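Local structure of PadR family transcriptional regulator (Streptococcus pneumoniae, 5ZQH) at residues M61-S64 with P68-K71; V13-G18 with E81-F86. The protein probably acts as a dimeric PadR-family transcriptional regulator that binds DNA through winged helix-turn-helix domains, with a possible role in antibiotic resistance. All blocks are in the same frame, centred on the assembly; numbering follows the deposited sequence.

Contact 1 of 2, residues M61-S64 with P68-K71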
ATOM      1  N   MET A  61     -19.635  11.697 -21.008  1.00 15.92           N
ATOM      2  CA  MET A  61     -20.756  10.872 -21.461  1.00 16.16           C
ATOM      3  C   MET A  61     -20.630  10.530 -22.946  1.00 16.29           C
ATOM      4  O   MET A  61     -20.526  11.430 -23.784  1.00 16.30           O
ATOM      5  CB  MET A  61     -22.092  11.581 -21.196  1.00 16.23           C
ATOM      6  CG  MET A  61     -22.438  11.813 -19.728  1.00 16.29           C
ATOM      7  SD  MET A  61     -22.591  10.342 -18.687  1.00 16.42           S
ATOM      8  CE  MET A  61     -23.792   9.352 -19.581  1.00 16.31           C
ATOM      9  N   ARG A  62     -20.624   9.229 -23.250  1.00 16.48           N
ATOM     10  CA  ARG A  62     -20.587   8.715 -24.634  1.00 16.64           C
ATOM     11  C   ARG A  62     -21.209   7.299 -24.762  1.00 16.69           C
ATOM     12  O   ARG A  62     -21.343   6.602 -23.745  1.00 16.70           O
ATOM     13  CB  ARG A  62     -19.167   8.814 -25.244  1.00 16.72           C
ATOM     14  CG  ARG A  62     -18.087   7.912 -24.669  1.00 16.88           C
ATOM     15  CD  ARG A  62     -16.927   7.814 -25.652  1.00 17.11           C
ATOM     16  NE  ARG A  62     -15.750   7.110 -25.133  1.00 17.29           N
ATOM     17  CZ  ARG A  62     -15.497   5.807 -25.289  1.00 17.45           C
ATOM     18  NH1 ARG A  62     -16.343   5.009 -25.935  1.00 17.49           N
ATOM     19  NH2 ARG A  62     -14.383   5.289 -24.787  1.00 17.50           N
ATOM     20  N   PRO A  63     -21.604   6.876 -25.999  1.00 16.73           N
ATOM     21  CA  PRO A  63     -22.341   5.607 -26.128  1.00 16.80           C
ATOM     22  C   PRO A  63     -21.519   4.336 -25.906  1.00 16.86           C
ATOM     23  O   PRO A  63     -20.504   4.122 -26.580  1.00 16.99           O
ATOM     24  CB  PRO A  63     -22.892   5.651 -27.570  1.00 16.80           C
ATOM     25  CG  PRO A  63     -22.753   7.068 -28.014  1.00 16.74           C
ATOM     26  CD  PRO A  63     -21.536   7.575 -27.300  1.00 16.77           C
ATOM     27  N   SER A  64     -21.983   3.502 -24.971  1.00 16.85           N
ATOM     28  CA  SER A  64     -21.431   2.162 -24.728  1.00 16.89           C
ATOM     29  C   SER A  64     -21.706   1.214 -25.930  1.00 16.85           C
ATOM     30  O   SER A  64     -22.494   1.576 -26.818  1.00 16.91           O
ATOM     31  CB  SER A  64     -21.969   1.600 -23.398  1.00 16.92           C
ATOM     32  OG  SER A  64     -23.357   1.335 -23.465  1.00 17.01           O
ATOM     33  N   PRO A  68     -26.617   2.644 -25.032  1.00 14.80           N
ATOM     34  CA  PRO A  68     -26.797   3.616 -23.938  1.00 14.66           C
ATOM     35  C   PRO A  68     -25.549   4.403 -23.546  1.00 14.51           C
ATOM     36  O   PRO A  68     -24.441   3.854 -23.536  1.00 14.53           O
ATOM     37  CB  PRO A  68     -27.248   2.741 -22.767  1.00 14.68           C
ATOM     38  CG  PRO A  68     -27.981   1.628 -23.424  1.00 14.77           C
ATOM     39  CD  PRO A  68     -27.190   1.332 -24.663  1.00 14.79           C
ATOM     40  N   ASP A  69     -25.754   5.684 -23.238  1.00 14.29           N
ATOM     41  CA  ASP A  69     -24.690   6.583 -22.805  1.00 14.10           C
ATOM     42  C   ASP A  69     -24.212   6.242 -21.399  1.00 13.93           C
ATOM     43  O   ASP A  69     -25.012   6.135 -20.459  1.00 13.90           O
ATOM     44  CB  ASP A  69     -25.145   8.048 -22.867  1.00 14.18           C
ATOM     45  CG  ASP A  69     -25.029   8.653 -24.262  1.00 14.26           C
ATOM     46  OD1 ASP A  69     -24.348   8.078 -25.141  1.00 14.34           O
ATOM     47  OD2 ASP A  69     -25.626   9.729 -24.474  1.00 14.28           O
ATOM     48  N   ARG A  70     -22.901   6.060 -21.278  1.00 13.66           N
ATOM     49  CA  ARG A  70     -22.254   5.811 -20.000  1.00 13.39           C
ATOM     50  C   ARG A  70     -21.165   6.856 -19.783  1.00 13.14           C
ATOM     51  O   ARG A  70     -20.686   7.464 -20.744  1.00 13.13           O
ATOM     52  CB  ARG A  70     -21.674   4.389 -19.961  1.00 13.52           C
ATOM     53  CG  ARG A  70     -22.702   3.254 -19.911  1.00 13.69           C
ATOM     54  CD  ARG A  70     -23.286   3.052 -18.514  1.00 13.80           C
ATOM     55  NE  ARG A  70     -24.523   2.276 -18.536  1.00 13.93           N
ATOM     56  CZ  ARG A  70     -25.739   2.783 -18.754  1.00 14.07           C
ATOM     57  NH1 ARG A  70     -25.910   4.083 -18.975  1.00 14.16           N
ATOM     58  NH2 ARG A  70     -26.799   1.987 -18.755  1.00 14.12           N
ATOM     59  N   LYS A  71     -20.800   7.075 -18.523  1.00 12.87           N
ATOM     60  CA  LYS A  71     -19.736   8.006 -18.167  1.00 12.64           C
ATOM     61  C   LYS A  71     -18.373   7.309 -18.221  1.00 12.48           C
ATOM     62  O   LYS A  71     -17.992   6.605 -17.288  1.00 12.31           O
ATOM     63  CB  LYS A  71     -19.989   8.612 -16.781  1.00 12.65           C
ATOM     64  CG  LYS A  71     -19.153   9.848 -16.493  1.00 12.68           C
ATOM     65  CD  LYS A  71     -19.011  10.104 -15.000  1.00 12.71           C
ATOM     66  CE  LYS A  71     -19.943  11.200 -14.519  1.00 12.72           C
ATOM     67  NZ  LYS A  71     -19.393  11.801 -13.272  1.00 12.77           N
TER
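Met61 folds across Lys71 near the tip of the β-hairpin formed by strands 57-63 and 69-75, the wing of a PadR-type winged helix. Its CB starts out from the face of the hairpin shared with Pro63, Asp69 and Lys71. CG lies anti to the carbonyl carbon, and bends at chi2 (-60°) and chi3 (-54°) curl the thioether back over the neighbouring strand. SD then rests 3.7 Å from Lys71 CB, and CE carries on along the strand to sit 3.6 Å from Asp69 O, close also to the CB of Asp69. Arg62 and Arg70 form an antiparallel hydrogen-bonded pair, with Arg62 N to Arg70 O at 3.1 Å and nearly straight, and Arg70 N to Arg62 O at 3.0 Å. Arg62 itself reaches from the other face toward Glu21, with which it makes a salt bridge, and packs against Tyr72 in a cation-pi contact. Closer to the turn, Asp69 OD1 lies against the Pro63 ring, 3.4 Å from its CG. The hairpin end is gripped at one carbonyl: Pro68 O accepts from Ser64 N (2.9 Å), tilted 34° from the carbonyl plane, and from Ser64 OG (2.7 Å), which donates in that plane to a lone pair.

Contact 2 of 2, residues V13-G18 with E81-F86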
ATOM      1  N   VAL A  13      -6.661   0.786 -10.569  1.00  5.95           N
ATOM      2  CA  VAL A  13      -7.773   1.537 -11.214  1.00  6.00           C
ATOM      3  C   VAL A  13      -7.252   2.611 -12.187  1.00  6.03           C
ATOM      4  O   VAL A  13      -7.742   2.729 -13.312  1.00  6.04           O
ATOM      5  CB  VAL A  13      -8.785   2.108 -10.169  1.00  5.99           C
ATOM      6  CG1 VAL A  13      -9.649   3.229 -10.733  1.00  5.97           C
ATOM      7  CG2 VAL A  13      -9.679   0.998  -9.637  1.00  5.99           C
ATOM      8  N   LEU A  14      -6.258   3.371 -11.737  1.00  6.10           N
ATOM      9  CA  LEU A  14      -5.556   4.364 -12.553  1.00  6.17           C
ATOM     10  C   LEU A  14      -4.903   3.767 -13.811  1.00  6.20           C
ATOM     11  O   LEU A  14      -5.042   4.329 -14.904  1.00  6.20           O
ATOM     12  CB  LEU A  14      -4.519   5.102 -11.694  1.00  6.18           C
ATOM     13  CG  LEU A  14      -4.586   6.605 -11.363  1.00  6.20           C
ATOM     14  CD1 LEU A  14      -5.949   7.263 -11.549  1.00  6.18           C
ATOM     15  CD2 LEU A  14      -4.036   6.857  -9.963  1.00  6.19           C
ATOM     16  N   ASP A  15      -4.219   2.629 -13.649  1.00  6.25           N
ATOM     17  CA  ASP A  15      -3.580   1.911 -14.763  1.00  6.31           C
ATOM     18  C   ASP A  15      -4.592   1.406 -15.793  1.00  6.37           C
ATOM     19  O   ASP A  15      -4.385   1.583 -16.995  1.00  6.39           O
ATOM     20  CB  ASP A  15      -2.707   0.760 -14.244  1.00  6.28           C
ATOM     21  CG  ASP A  15      -1.784   0.182 -15.317  1.00  6.27           C
ATOM     22  OD1 ASP A  15      -0.901   0.913 -15.820  1.00  6.25           O
ATOM     23  OD2 ASP A  15      -1.934  -1.014 -15.642  1.00  6.25           O
ATOM     24  N   MET A  16      -5.679   0.797 -15.311  1.00  6.45           N
ATOM     25  CA  MET A  16      -6.764   0.286 -16.157  1.00  6.55           C
ATOM     26  C   MET A  16      -7.418   1.367 -17.017  1.00  6.61           C
ATOM     27  O   MET A  16      -7.702   1.129 -18.192  1.00  6.62           O
ATOM     28  CB  MET A  16      -7.821  -0.432 -15.318  1.00  6.54           C
ATOM     29  CG  MET A  16      -7.401  -1.812 -14.852  1.00  6.54           C
ATOM     30  SD  MET A  16      -8.608  -2.517 -13.720  1.00  6.56           S
ATOM     31  CE  MET A  16      -7.832  -4.096 -13.370  1.00  6.56           C
ATOM     32  N   ILE A  17      -7.636   2.541 -16.419  1.00  6.70           N
ATOM     33  CA  ILE A  17      -8.164   3.735 -17.096  1.00  6.81           C
ATOM     34  C   ILE A  17      -7.175   4.262 -18.153  1.00  6.89           C
ATOM     35  O   ILE A  17      -7.590   4.761 -19.205  1.00  6.90           O
ATOM     36  CB  ILE A  17      -8.563   4.819 -16.058  1.00  6.81           C
ATOM     37  CG1 ILE A  17      -9.865   4.424 -15.355  1.00  6.81           C
ATOM     38  CG2 ILE A  17      -8.730   6.197 -16.685  1.00  6.81           C
ATOM     39  CD1 ILE A  17     -10.050   5.050 -13.983  1.00  6.83           C
ATOM     40  N   GLY A  18      -5.880   4.126 -17.868  1.00  7.01           N
ATOM     41  CA  GLY A  18      -4.808   4.442 -18.822  1.00  7.15           C
ATOM     42  C   GLY A  18      -4.743   3.549 -20.051  1.00  7.21           C
ATOM     43  O   GLY A  18      -4.562   4.051 -21.167  1.00  7.20           O
ATOM     44  N   GLU A  81       0.756  10.820 -14.691  1.00  9.40           N
ATOM     45  CA  GLU A  81       1.918  11.009 -13.815  1.00  9.31           C
ATOM     46  C   GLU A  81       1.817  10.152 -12.552  1.00  9.23           C
ATOM     47  O   GLU A  81       2.803   9.545 -12.138  1.00  9.21           O
ATOM     48  CB  GLU A  81       2.069  12.480 -13.421  1.00  9.33           C
ATOM     49  CG  GLU A  81       2.814  13.332 -14.434  1.00  9.39           C
ATOM     50  CD  GLU A  81       2.573  14.815 -14.228  1.00  9.40           C
ATOM     51  OE1 GLU A  81       1.420  15.264 -14.403  1.00  9.42           O
ATOM     52  OE2 GLU A  81       3.537  15.534 -13.900  1.00  9.43           O
ATOM     53  N   ARG A  82       0.621  10.113 -11.955  1.00  9.12           N
ATOM     54  CA  ARG A  82       0.353   9.340 -10.738  1.00  9.05           C
ATOM     55  C   ARG A  82       0.504   7.826 -10.929  1.00  8.98           C
ATOM     56  O   ARG A  82       0.850   7.113  -9.981  1.00  9.04           O
ATOM     57  CB  ARG A  82      -1.045   9.660 -10.177  1.00  9.02           C
ATOM     58  CG  ARG A  82      -1.228  11.069  -9.621  1.00  9.04           C
ATOM     59  CD  ARG A  82      -0.561  11.292  -8.268  1.00  9.05           C
ATOM     60  NE  ARG A  82      -0.630  12.702  -7.868  1.00  9.09           N
ATOM     61  CZ  ARG A  82      -0.471  13.162  -6.627  1.00  9.07           C
ATOM     62  NH1 ARG A  82      -0.237  12.333  -5.614  1.00  9.05           N
ATOM     63  NH2 ARG A  82      -0.561  14.466  -6.397  1.00  9.03           N
ATOM     64  N   VAL A  83       0.234   7.349 -12.144  1.00  8.85           N
ATOM     65  CA  VAL A  83       0.348   5.924 -12.471  1.00  8.76           C
ATOM     66  C   VAL A  83       1.793   5.518 -12.798  1.00  8.66           C
ATOM     67  O   VAL A  83       2.206   4.398 -12.474  1.00  8.67           O
ATOM     68  CB  VAL A  83      -0.689   5.467 -13.543  1.00  8.79           C
ATOM     69  CG1 VAL A  83      -0.399   6.041 -14.923  1.00  8.80           C
ATOM     70  CG2 VAL A  83      -0.776   3.949 -13.598  1.00  8.81           C
ATOM     71  N   SER A  84       2.553   6.422 -13.421  1.00  8.52           N
ATOM     72  CA  SER A  84       3.991   6.214 -13.614  1.00  8.43           C
ATOM     73  C   SER A  84       4.714   6.234 -12.263  1.00  8.30           C
ATOM     74  O   SER A  84       5.609   5.426 -12.038  1.00  8.29           O
ATOM     75  CB  SER A  84       4.590   7.234 -14.592  1.00  8.45           C
ATOM     76  OG  SER A  84       4.748   8.503 -13.983  1.00  8.48           O
ATOM     77  N   VAL A  85       4.295   7.149 -11.380  1.00  8.17           N
ATOM     78  CA  VAL A  85       4.715   7.176  -9.966  1.00  8.08           C
ATOM     79  C   VAL A  85       4.399   5.844  -9.276  1.00  8.03           C
ATOM     80  O   VAL A  85       5.269   5.285  -8.605  1.00  8.02           O
ATOM     81  CB  VAL A  85       4.104   8.384  -9.187  1.00  8.07           C
ATOM     82  CG1 VAL A  85       4.147   8.178  -7.674  1.00  8.03           C
ATOM     83  CG2 VAL A  85       4.831   9.674  -9.544  1.00  8.05           C
ATOM     84  N   PHE A  86       3.169   5.347  -9.468  1.00  7.96           N
ATOM     85  CA  PHE A  86       2.727   4.051  -8.933  1.00  7.87           C
ATOM     86  C   PHE A  86       3.622   2.879  -9.346  1.00  7.85           C
ATOM     87  O   PHE A  86       4.038   2.099  -8.486  1.00  7.83           O
ATOM     88  CB  PHE A  86       1.256   3.749  -9.284  1.00  7.85           C
ATOM     89  CG  PHE A  86       0.853   2.312  -9.025  1.00  7.81           C
ATOM     90  CD1 PHE A  86       0.644   1.852  -7.721  1.00  7.80           C
ATOM     91  CD2 PHE A  86       0.704   1.413 -10.084  1.00  7.80           C
ATOM     92  CE1 PHE A  86       0.293   0.529  -7.480  1.00  7.79           C
ATOM     93  CE2 PHE A  86       0.349   0.090  -9.850  1.00  7.79           C
ATOM     94  CZ  PHE A  86       0.145  -0.351  -8.546  1.00  7.80           C
TER
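The CB of Val83 is directed toward helix 3-19, and one methyl lies on the backbone between Leu14 and Asp15. CG2 does the touching: it stands anti to the backbone N of Val83, which carries it outward until it is 3.7 Å from Asp15 CA and about as far from the Asp15 amide nitrogen. The Asp15 side chain crosses that of Val83 at about a right angle, and the methyl meets both its CB and, at 3.8 Å, its OD1. With CG anti to the backbone N (chi1 -167°), the Asp15 carboxylate swings past the valine and on to polar partners: OD1 is hydrogen-bonded to Trp87 NE1, one turn further along helix 77-101, and OD2 to Gln19 NE2. Leu14 lies beside Val83. Its CB also points toward helix 77-101, facing Val83 CB at 4.3 Å, and its side chain runs side by side with Arg82, CD2 coming 4.1 Å from Arg82 CB. Trp56 packs against both Leu14 and Arg82. The segments 13-18 and 81-86 run at 122° to each other, their axes 9.3 Å apart at closest approach. Ile100 of the second subunit packs on Asp15, and Leu4 of the same subunit on Phe86, placing the crossing beside the dimer interface. No hydrogen bond links the two segments; the Asp15-Trp87 bond adds one between the two helices to a contact that is otherwise van der Waals, and with Gln19 on the other oxygen it probably fixes the carboxylate's rotation.

In the fold
Contact 1 is a surface contact whose centre lies about 19 Å from the centre of the chain, whereas contact 2 is partly buried, its centre about 7 Å from that point. The two centres are 23 Å apart; the contacts do not touch and share no strand or helix. Contact 1 joins neighbouring strands through backbone hydrogen bonds; contact 2 brings together helices distant in sequence through van der Waals packing of Leu14, Val83 and Asp15. In the chain, the hairpin is nested inside the loop that 13-18 and 81-86 close, and strand 69-75 leads on to helix 77-101. The second subunit reaches contact 2 but not contact 1, in keeping with a projecting wing.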